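Local atomic coordinates of 3-phosphoshikimate 1-carboxyvinyltransferase (Streptomyces sviceus, PDB entry 7M0O), a protein that probably transfers the enolpyruvyl group of phosphoenolpyruvate to the 5-hydroxyl of shikimate-3-phosphate, a late step in chorismate biosynthesis. Residues A189-A193 with F194-V198. Residues are numbered along the deposited sequence; the frame is centred on the assembly and turned at random.
Sequences AMMRA and FGVEV
V196 N and G195 N turn back on M191 O and R192 O in the last turn of the helix and close it with a Schellman motif. V196 N donates to M191 O at 3.0 Å, the donor standing above the carbonyl plane. Inside that bond G195 N reaches R192 O at 2.9 Å. This inner bond is fairly straight, with an N-H...O angle of 159°. G195 is the C-prime residue; its positive phi of 90° reverses the chain. One residue earlier, F194 N still makes the helical bond to M190 O (3.1 Å, bent) and a weak one to M191 O, so M191 O serves two backbone donors. The returning loop lies close enough for R192 CA to meet V196 O in a CA-H...O contact of 3.3 Å.

Apolar contacts gather on the inner side. The M191 chain runs extended to SD, then bends at chi3 (67°), which carries CE over to V198 CG2 at 3.6 Å and, more loosely, to V196 CG1.

An aromatic C-H edge faces a carbonyl oxygen where M190 O lies in the plane of the F194 ring, 3.3 Å from F194 CD2.

On the outer side, the E197 side chain crosses that of R192 at a slant. The charged atoms stay apart, R192 NH1 to E197 OE2 being 4.2 Å, short of a salt bridge. The E197 carboxylate, folded back by the bend at chi2, rests against R192 CD, with OE1 at 3.3 Å. A water mediates instead: it accepts from V198 N and, weakly, from R192 NH1, and may donate to E197 OE2. The firmer ionic partner of R192 is E185, a salt bridge through NH2.

The turn links helix 182-193 to edge strand 199-201. M191 packs on helix 155-163, V196 on Y212 and R213, while F194 touches L17 and M190 touches R13, predicted to bind shikimate-3-phosphate, both on helix 8-20.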
loop_
_atom_site.group_PDB
_atom_site.type_symbol
_atom_site.label_atom_id
_atom_site.label_comp_id
_atom_site.label_asym_id
_atom_site.label_seq_id
_atom_site.Cartn_x
_atom_site.Cartn_y
_atom_site.Cartn_z
ATOM N N ALA A 189 4.241 -8.740 -9.855
ATOM C CA ALA A 189 4.987 -9.703 -9.056
ATOM C C ALA A 189 4.051 -10.633 -8.288
ATOM O O ALA A 189 4.344 -11.827 -8.123
ATOM C CB ALA A 189 5.925 -8.975 -8.096
ATOM N N MET A 190 2.930 -10.104 -7.794
ATOM C CA MET A 190 1.990 -10.953 -7.068
ATOM C C MET A 190 1.323 -11.950 -8.010
ATOM O O MET A 190 1.147 -13.128 -7.665
ATOM C CB MET A 190 0.958 -10.090 -6.337
ATOM C CG MET A 190 1.578 -9.228 -5.218
ATOM S SD MET A 190 0.388 -8.267 -4.264
ATOM C CE MET A 190 -0.535 -9.592 -3.465
ATOM N N MET A 191 0.968 -11.506 -9.219
ATOM C CA MET A 191 0.432 -12.434 -10.206
ATOM C C MET A 191 1.435 -13.544 -10.518
ATOM O O MET A 191 1.043 -14.702 -10.723
ATOM C CB MET A 191 0.018 -11.669 -11.467
ATOM C CG MET A 191 -1.194 -10.720 -11.277
ATOM S SD MET A 191 -1.552 -9.668 -12.707
ATOM C CE MET A 191 -2.067 -10.913 -13.902
ATOM N N ARG A 192 2.741 -13.221 -10.517
ATOM C CA ARG A 192 3.763 -14.247 -10.743
ATOM C C ARG A 192 3.784 -15.258 -9.607
ATOM O O ARG A 192 3.945 -16.462 -9.846
ATOM C CB ARG A 192 5.149 -13.610 -10.920
ATOM C CG ARG A 192 5.380 -12.959 -12.275
ATOM C CD ARG A 192 6.855 -12.623 -12.516
ATOM N NE ARG A 192 7.293 -11.473 -11.727
ATOM C CZ ARG A 192 7.222 -10.209 -12.138
ATOM N NH1 ARG A 192 6.724 -9.922 -13.336
ATOM N NH2 ARG A 192 7.647 -9.227 -11.352
ATOM N N ALA A 193 3.601 -14.797 -8.362
ATOM C CA ALA A 193 3.523 -15.721 -7.237
ATOM C C ALA A 193 2.325 -16.653 -7.350
ATOM O O ALA A 193 2.346 -17.757 -6.792
ATOM C CB ALA A 193 3.470 -14.950 -5.916
ATOM N N PHE A 194 1.293 -16.244 -8.081
ATOM C CA PHE A 194 0.136 -17.082 -8.339
ATOM C C PHE A 194 0.174 -17.696 -9.739
ATOM O O PHE A 194 -0.870 -18.077 -10.276
ATOM C CB PHE A 194 -1.145 -16.266 -8.105
ATOM C CG PHE A 194 -1.485 -16.083 -6.643
ATOM C CD1 PHE A 194 -2.420 -16.918 -6.023
ATOM C CD2 PHE A 194 -0.871 -15.106 -5.889
ATOM C CE1 PHE A 194 -2.724 -16.772 -4.676
ATOM C CE2 PHE A 194 -1.177 -14.944 -4.540
ATOM C CZ PHE A 194 -2.102 -15.766 -3.930
ATOM N N GLY A 195 1.354 -17.765 -10.347
ATOM C CA GLY A 195 1.578 -18.601 -11.515
ATOM C C GLY A 195 1.322 -17.978 -12.865
ATOM O O GLY A 195 1.163 -18.717 -13.848
ATOM N N VAL A 196 1.308 -16.650 -12.973
ATOM C CA VAL A 196 1.003 -15.980 -14.232
ATOM C C VAL A 196 2.094 -14.966 -14.549
ATOM O O VAL A 196 2.387 -14.094 -13.731
ATOM C CB VAL A 196 -0.367 -15.284 -14.192
ATOM C CG1 VAL A 196 -0.480 -14.373 -15.383
ATOM C CG2 VAL A 196 -1.480 -16.328 -14.189
ATOM N N GLU A 197 2.680 -15.072 -15.743
ATOM C CA GLU A 197 3.645 -14.096 -16.238
ATOM C C GLU A 197 2.958 -13.111 -17.185
ATOM O O GLU A 197 2.326 -13.520 -18.165
ATOM C CB GLU A 197 4.802 -14.796 -16.963
ATOM C CG GLU A 197 5.818 -15.448 -16.047
ATOM C CD GLU A 197 6.853 -14.455 -15.535
ATOM O OE1 GLU A 197 7.749 -14.871 -14.767
ATOM O OE2 GLU A 197 6.768 -13.258 -15.895
ATOM N N VAL A 198 3.107 -11.819 -16.911
ATOM C CA VAL A 198 2.564 -10.760 -17.755
ATOM C C VAL A 198 3.716 -10.137 -18.533
ATOM O O VAL A 198 4.799 -9.910 -17.979
ATOM C CB VAL A 198 1.817 -9.689 -16.927
ATOM C CG1 VAL A 198 1.440 -8.484 -17.790
ATOM C CG2 VAL A 198 0.577 -10.270 -16.266
HETATM O O HOH W 1 5.228 -10.597 -15.313
#